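Ferritin (Mycoplasma penetrans, PDB 7DIE) stores iron as a 24-subunit ferritin cage, taking up Fe2+ through B-channels and carrying atypical ferroxidase centres. Local coordinates at the interface of chains A and B and the interface of chains A and C. Residues are numbered along the deposited sequence; one frame, centred on the assembly and turned at random. Chains: chain A/B/C, Ferritin.

Contact 1: the interface of chains A and B. Residues chain A 65, 68-69, 73, 75; chain B 31, 34-35.
A:Ser73 and A:Leu75 follow an extended course in the loop after helix 43-70 and lie against B:Thr35, whose backbone is regular helix within helix 10-39 of the partner. The backbone N-H of A:Leu75 points at the hydroxyl OG1 of B:Thr35 over 3.0 Å, and the bond is nearly straight, with 162° at the hydrogen. B:Thr35 holds OG1 between its own backbone N and carbonyl carbon (chi1 67°), which turns the hydroxyl to the loop and leaves the methyl CG2 for the apolar side. CG2 packs against side chains of chain A. CG2 of A:Val65 meets CG2 of B:Thr35 obliquely at 3.7 Å, and CB of A:Leu75 also touches this methyl. CG of A:Met69 lies 3.9 Å from CG2 of B:Thr35, its chain running across the threonine at about a right angle. The methionine chain continues extended past CG to the sulfur, and SD comes within 4.0 Å of CB of B:Ala34. One turn earlier on the partner helix, B:Phe31 lies alongside A:Leu75, both side chains pointing the same way, with the leucine CD2 4.1 Å from the phenylalanine CB. Water 1 joins the carbonyl O of A:Ser73 to that of B:Thr35, adding a water-mediated link beside the hydroxyl. One threonine thus serves both a polar and an apolar surface, and the patch helps fasten the loop of one subunit to the helix of the other in the two-fold dimer from which ferritin cages are built.

Contact 2: the interface of chains A and B. Residues chain A 32, 35-36, 85; chain B 73-76.
The imidazole of A:His32 meets B:Leu75 edge-on: ND1 donates to the backbone O of the leucine at a short 2.6 Å. The acceptor lies 6° out of the ring plane; the bond is almost straight at the hydrogen, and ND1 lies close to the line of the carbonyl bond (163° at the oxygen). CG stands anti to the backbone N of A:His32 (chi1 170°), which swings the ring out to the partner's loop. Two groups of its own chain fix its tilt: CD1 of A:Leu85 sits over the ring centre, 3.4 Å above the plane, and CG2 of A:Val36 packs toward the rim of the opposite face. Next to ND1 on the ring, CE1 touches CG2 of B:Ile74 at 3.6 Å, the two side chains crossing at a slant. One turn along, OG1 of A:Thr35 has two partners. It gives its hydrogen to a lone pair of the backbone O of A:His32 at 2.7 Å and accepts the N-H of B:Leu75 at 3.0 Å. The backbone N and O of B:Leu75 are therefore both bound by chain A. The other branch of B:Ile74 reaches over the helix backbone, its CD1 3.5 Å from the O of A:Thr35. Water 2 bridges that same O and the O of B:Ser73. In the fold, the last turns of helix 10-39 of chain A receive the loop that follows helix 43-70 of chain B, while A:Leu85 comes in from chain A's own long loop before helix 91-118.

Contact 3: the interface of chains A and C. Residues chain A 38, 43; chain C 140, 144.
The end of helix 10-39 and the start of helix 43-70 in chain A face helix 122-150 of chain C, and A:Lys38 reaches across to C:Asp144 and C:Glu140. Its CG is anti to the backbone N, and after a bend at chi2 (64°) the chain runs out extended, placing the ammonium NZ among three carboxylates. Within its own chain NZ bonds to OD1 of A:Asp43 at 2.7 Å, approaching on the anti side and well out of the carboxylate plane. Across the interface it bonds more loosely to OD1 of C:Asp144 at 3.2 Å, here on the syn side and 23° out of plane; the two side chains cross at about a right angle. C:Glu140 completes the cluster with an extended chain, its OE2 3.6 Å from NZ in a salt bridge and 3.3 Å from CE of the lysine. The carboxylates themselves stay apart, OD1 of A:Asp43 lying 4.4 Å from OD2 of C:Asp144, and the lysine probably offsets their mutual repulsion. A:Asp43 and C:Glu140 are ligand positions of one ferric iron site and C:Asp144 of another, none carrying iron here. These salt bridges help tie chains A and C together, and the cluster may take part in iron passage, the lysine possibly holding the acids without iron.

Contact 4: the interface of chains A and B. Residues chain A 20, 24, 61, 65, 75; chain B 28, 31, 57.
This is a helix-packing patch of the two-fold dimer interface, and it helps pair subunits into the building block of the 24-subunit shell. At its middle A:Tyr20 meets B:Phe31: the phenol OH stands above the plane of the phenylalanine ring, displaced outward past the CD2 corner, 3.4 Å from CD2. The two side chains cross at about a right angle, and the ring planes are inclined by some 60°, so the rings do not stack. With CG anti to its backbone N (chi1 -177°), the tyrosine extends from its helix toward the partner. Its ring is held between two groups of its own chain, CD2 of A:Leu75 over the centre of one face at 3.7 Å from the plane and CG of A:Met61 toward the rim of the other. Water 3 lies at the hydroxyl edge in the ring plane, 2.9 Å from OH of A:Tyr20, and passes the link on to the amide oxygen OD1 of B:Asn28 at 2.7 Å. The methyl CD2 of A:Leu24 faces the O/N end of that amide, somewhat out of its plane, 3.3 Å from OD1. Toward helix 43-70 of both chains, A:Met61 bends at chi3 and sets its methyl CE 3.6 Å from NE2 of B:Gln57, their chains crossing at a slant. The patch lies along the middle of helix 10-39 of chain A and the second half of the same helix of chain B, with helix 43-70 of each and the loop residue A:Leu75 closing round it.

Contact 1: the interface of chains A and B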
# COMPACT_ATOMS: atom_id res chain seq x y z
N VAL A 65 -6.54 -43.81 -10.12
CA VAL A 65 -7.96 -43.81 -10.46
C VAL A 65 -8.27 -42.74 -11.51
O VAL A 65 -9.14 -42.95 -12.37
CB VAL A 65 -8.84 -43.67 -9.20
CG1 VAL A 65 -8.70 -42.30 -8.58
CG2 VAL A 65 -10.30 -43.93 -9.56
N MET A 68 -7.33 -44.26 -14.90
CA MET A 68 -8.30 -45.24 -15.37
C MET A 68 -9.54 -44.55 -15.93
O MET A 68 -10.05 -44.95 -16.98
CB MET A 68 -8.65 -46.22 -14.25
CG MET A 68 -7.43 -47.07 -13.86
SD MET A 68 -7.77 -48.57 -12.91
CE MET A 68 -8.21 -49.70 -14.25
N MET A 69 -10.01 -43.48 -15.27
CA MET A 69 -11.17 -42.75 -15.78
C MET A 69 -10.87 -42.08 -17.12
O MET A 69 -11.74 -42.04 -18.00
CB MET A 69 -11.64 -41.70 -14.76
CG MET A 69 -12.25 -42.32 -13.48
SD MET A 69 -12.87 -41.04 -12.36
CE MET A 69 -11.38 -40.20 -11.93
N SER A 73 -11.60 -47.09 -18.09
CA SER A 73 -11.42 -48.43 -17.55
C SER A 73 -11.85 -48.50 -16.09
O SER A 73 -11.91 -47.49 -15.38
CB SER A 73 -9.96 -48.86 -17.68
OG SER A 73 -9.62 -48.88 -19.05
N LEU A 75 -11.76 -49.67 -12.16
CA LEU A 75 -10.92 -50.02 -11.03
C LEU A 75 -11.59 -51.08 -10.17
O LEU A 75 -12.73 -50.91 -9.73
CB LEU A 75 -10.64 -48.78 -10.17
CG LEU A 75 -9.99 -49.01 -8.80
CD1 LEU A 75 -8.58 -49.55 -9.00
CD2 LEU A 75 -9.94 -47.67 -8.03
N PHE B 31 -14.61 -45.13 -5.17
CA PHE B 31 -13.60 -45.01 -6.23
C PHE B 31 -13.91 -45.98 -7.37
O PHE B 31 -13.77 -45.62 -8.55
CB PHE B 31 -12.20 -45.24 -5.64
CG PHE B 31 -11.74 -44.11 -4.75
CD1 PHE B 31 -11.73 -42.80 -5.24
CD2 PHE B 31 -11.32 -44.35 -3.45
CE1 PHE B 31 -11.31 -41.75 -4.44
CE2 PHE B 31 -10.90 -43.30 -2.64
CZ PHE B 31 -10.89 -42.00 -3.14
N ALA B 34 -16.79 -44.45 -9.23
CA ALA B 34 -16.33 -43.36 -10.08
C ALA B 34 -15.94 -43.88 -11.45
O ALA B 34 -16.34 -43.31 -12.48
CB ALA B 34 -15.15 -42.63 -9.42
N THR B 35 -15.14 -44.96 -11.50
CA THR B 35 -14.74 -45.49 -12.80
C THR B 35 -15.92 -46.09 -13.56
O THR B 35 -15.98 -45.97 -14.79
CB THR B 35 -13.59 -46.52 -12.66
OG1 THR B 35 -14.05 -47.70 -11.99
CG2 THR B 35 -12.39 -45.91 -11.90
O HOH W 1 -13.52 -45.26 -16.08

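Contact 2: the interface of chains A and B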
# COMPACT_ATOMS: atom_id res chain seq x y z
N HIS A 32 -2.01 -48.88 10.01
CA HIS A 32 -1.86 -49.86 11.09
C HIS A 32 -0.56 -49.62 11.86
O HIS A 32 -0.55 -49.53 13.10
CB HIS A 32 -1.90 -51.28 10.51
CG HIS A 32 -1.53 -52.35 11.50
ND1 HIS A 32 -2.33 -52.68 12.58
CD2 HIS A 32 -0.44 -53.15 11.57
CE1 HIS A 32 -1.74 -53.65 13.27
NE2 HIS A 32 -0.61 -53.96 12.67
N THR A 35 -0.53 -46.81 14.39
CA THR A 35 -1.09 -47.09 15.71
C THR A 35 -0.16 -47.99 16.52
O THR A 35 -0.02 -47.82 17.74
CB THR A 35 -2.49 -47.70 15.60
OG1 THR A 35 -2.44 -49.01 15.00
CG2 THR A 35 -3.40 -46.79 14.76
N VAL A 36 0.51 -48.95 15.87
CA VAL A 36 1.46 -49.80 16.59
C VAL A 36 2.62 -48.96 17.12
O VAL A 36 2.99 -49.05 18.30
CB VAL A 36 1.96 -50.93 15.68
CG1 VAL A 36 3.08 -51.71 16.40
CG2 VAL A 36 0.77 -51.84 15.29
N LEU A 85 -1.19 -59.11 8.51
CA LEU A 85 -0.71 -58.52 9.75
C LEU A 85 -0.03 -59.58 10.62
O LEU A 85 -0.64 -60.61 10.93
CB LEU A 85 -1.85 -57.86 10.53
CG LEU A 85 -2.52 -56.63 9.92
CD1 LEU A 85 -3.22 -55.82 11.01
CD2 LEU A 85 -1.54 -55.77 9.12
N SER B 73 -4.56 -47.28 21.04
CA SER B 73 -5.24 -48.47 20.54
C SER B 73 -4.85 -48.76 19.09
O SER B 73 -4.34 -47.90 18.37
CB SER B 73 -6.76 -48.32 20.68
OG SER B 73 -7.05 -48.05 22.04
N ILE B 74 -5.08 -50.02 18.67
CA ILE B 74 -4.52 -50.56 17.44
C ILE B 74 -5.58 -50.63 16.36
O ILE B 74 -6.66 -51.21 16.56
CB ILE B 74 -3.90 -51.95 17.67
CG1 ILE B 74 -2.79 -51.90 18.72
CG2 ILE B 74 -3.37 -52.54 16.33
CD1 ILE B 74 -1.82 -50.75 18.53
N LEU B 75 -5.26 -50.08 15.19
CA LEU B 75 -6.14 -50.16 14.03
C LEU B 75 -5.83 -51.42 13.24
O LEU B 75 -4.68 -51.66 12.85
CB LEU B 75 -5.96 -48.92 13.15
CG LEU B 75 -6.68 -48.95 11.79
CD1 LEU B 75 -8.20 -49.00 11.98
CD2 LEU B 75 -6.27 -47.71 10.98
N LYS B 76 -6.85 -52.23 12.98
CA LYS B 76 -6.68 -53.43 12.18
C LYS B 76 -7.54 -53.33 10.93
O LYS B 76 -8.77 -53.25 11.03
CB LYS B 76 -7.03 -54.68 12.99
CG LYS B 76 -6.41 -54.69 14.40
CD LYS B 76 -7.46 -55.00 15.47
CE LYS B 76 -6.88 -54.93 16.89
NZ LYS B 76 -7.53 -55.90 17.82
O HOH W 2 -2.06 -46.23 18.95

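Contact 3: the interface of chains A and C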
# COMPACT_ATOMS: atom_id res chain seq x y z
N LYS A 38 2.77 -45.77 17.77
CA LYS A 38 2.35 -44.90 18.87
C LYS A 38 2.24 -45.68 20.17
O LYS A 38 2.69 -45.23 21.23
CB LYS A 38 1.01 -44.24 18.52
CG LYS A 38 0.46 -43.32 19.63
CD LYS A 38 1.38 -42.14 19.85
CE LYS A 38 0.89 -41.25 21.00
NZ LYS A 38 1.93 -40.23 21.38
N ASP A 43 5.74 -41.44 19.06
CA ASP A 43 4.78 -40.49 18.49
C ASP A 43 5.21 -39.98 17.11
O ASP A 43 4.36 -39.82 16.21
CB ASP A 43 4.60 -39.32 19.47
CG ASP A 43 3.51 -38.35 19.03
OD1 ASP A 43 2.32 -38.71 19.15
OD2 ASP A 43 3.84 -37.22 18.60
N GLU C 140 -2.17 -37.64 27.42
CA GLU C 140 -1.19 -38.01 26.40
C GLU C 140 0.10 -37.22 26.54
O GLU C 140 1.19 -37.77 26.39
CB GLU C 140 -1.77 -37.81 24.99
CG GLU C 140 -0.80 -38.27 23.91
CD GLU C 140 -1.33 -38.03 22.51
OE1 GLU C 140 -1.69 -36.89 22.19
OE2 GLU C 140 -1.39 -39.00 21.74
N ASP C 144 3.54 -38.94 27.31
CA ASP C 144 4.68 -38.89 26.39
C ASP C 144 5.97 -38.55 27.13
O ASP C 144 7.01 -39.18 26.89
CB ASP C 144 4.42 -37.87 25.27
CG ASP C 144 3.40 -38.36 24.24
OD1 ASP C 144 2.97 -39.53 24.31
OD2 ASP C 144 3.01 -37.56 23.37

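Contact 4: the interface of chains A and B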
# COMPACT_ATOMS: atom_id res chain seq x y z
N TYR A 20 -3.00 -50.27 -8.02
CA TYR A 20 -3.79 -49.49 -7.06
C TYR A 20 -3.96 -50.26 -5.76
O TYR A 20 -3.78 -49.71 -4.66
CB TYR A 20 -5.15 -49.13 -7.66
CG TYR A 20 -6.02 -48.24 -6.76
CD1 TYR A 20 -6.70 -48.78 -5.68
CD2 TYR A 20 -6.18 -46.89 -7.02
CE1 TYR A 20 -7.49 -47.99 -4.85
CE2 TYR A 20 -6.99 -46.08 -6.21
CZ TYR A 20 -7.64 -46.65 -5.13
OH TYR A 20 -8.44 -45.88 -4.29
N LEU A 24 -2.70 -49.20 -2.04
CA LEU A 24 -3.65 -49.17 -0.93
C LEU A 24 -3.24 -50.16 0.16
O LEU A 24 -3.44 -49.91 1.35
CB LEU A 24 -5.06 -49.49 -1.44
CG LEU A 24 -6.18 -49.62 -0.40
CD1 LEU A 24 -6.27 -48.36 0.47
CD2 LEU A 24 -7.53 -49.91 -1.11
N MET A 61 -2.75 -43.36 -5.29
CA MET A 61 -4.08 -43.88 -5.63
C MET A 61 -4.87 -42.87 -6.46
O MET A 61 -5.60 -43.24 -7.38
CB MET A 61 -4.82 -44.25 -4.35
CG MET A 61 -4.18 -45.41 -3.62
SD MET A 61 -4.45 -45.48 -1.84
CE MET A 61 -6.21 -45.32 -1.79
N VAL A 65 -6.54 -43.81 -10.12
CA VAL A 65 -7.96 -43.81 -10.46
C VAL A 65 -8.27 -42.74 -11.51
O VAL A 65 -9.14 -42.95 -12.37
CB VAL A 65 -8.84 -43.67 -9.20
CG1 VAL A 65 -8.70 -42.30 -8.58
CG2 VAL A 65 -10.30 -43.93 -9.56
N LEU A 75 -11.76 -49.67 -12.16
CA LEU A 75 -10.92 -50.02 -11.03
C LEU A 75 -11.59 -51.08 -10.17
O LEU A 75 -12.73 -50.91 -9.73
CB LEU A 75 -10.64 -48.78 -10.17
CG LEU A 75 -9.99 -49.01 -8.80
CD1 LEU A 75 -8.58 -49.55 -9.00
CD2 LEU A 75 -9.94 -47.67 -8.03
N ASN B 28 -13.59 -47.29 -0.91
CA ASN B 28 -13.25 -48.25 -1.96
C ASN B 28 -14.39 -48.40 -2.97
O ASN B 28 -14.15 -48.43 -4.19
CB ASN B 28 -12.91 -49.61 -1.33
CG ASN B 28 -11.51 -49.62 -0.75
OD1 ASN B 28 -10.67 -48.84 -1.18
ND2 ASN B 28 -11.25 -50.49 0.23
N PHE B 31 -14.61 -45.13 -5.17
CA PHE B 31 -13.60 -45.01 -6.23
C PHE B 31 -13.91 -45.98 -7.37
O PHE B 31 -13.77 -45.62 -8.55
CB PHE B 31 -12.20 -45.24 -5.64
CG PHE B 31 -11.74 -44.11 -4.75
CD1 PHE B 31 -11.73 -42.80 -5.24
CD2 PHE B 31 -11.32 -44.35 -3.45
CE1 PHE B 31 -11.31 -41.75 -4.44
CE2 PHE B 31 -10.90 -43.30 -2.64
CZ PHE B 31 -10.89 -42.00 -3.14
N GLN B 57 -11.58 -40.58 3.16
CA GLN B 57 -10.17 -40.67 3.57
C GLN B 57 -9.77 -39.51 4.47
O GLN B 57 -9.15 -39.72 5.53
CB GLN B 57 -9.27 -40.66 2.34
CG GLN B 57 -9.40 -41.85 1.45
CD GLN B 57 -8.69 -41.62 0.13
OE1 GLN B 57 -8.56 -40.47 -0.32
NE2 GLN B 57 -8.22 -42.68 -0.48
O HOH W 3 -9.49 -46.48 -1.66

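Contacts 1, 2 and 4 belong to one two-fold interface between chains A and B. Contacts 1 and 2, about 29 Å apart between their C-alpha centres, are related by the two-fold: each pairs Thr35 of one chain with the loop at Leu75 of the other. Contact 4 lies between them, about 8 Å from contact 1, with which it shares A:Val65, A:Leu75 and B:Phe31, and about 21 Å from contact 2. Contact 3 joins chain C instead, yet lies about 14 Å from contact 2. Helix 10-39 of chain A serves both, so its end probably links dimer pairing to assembly of the shell.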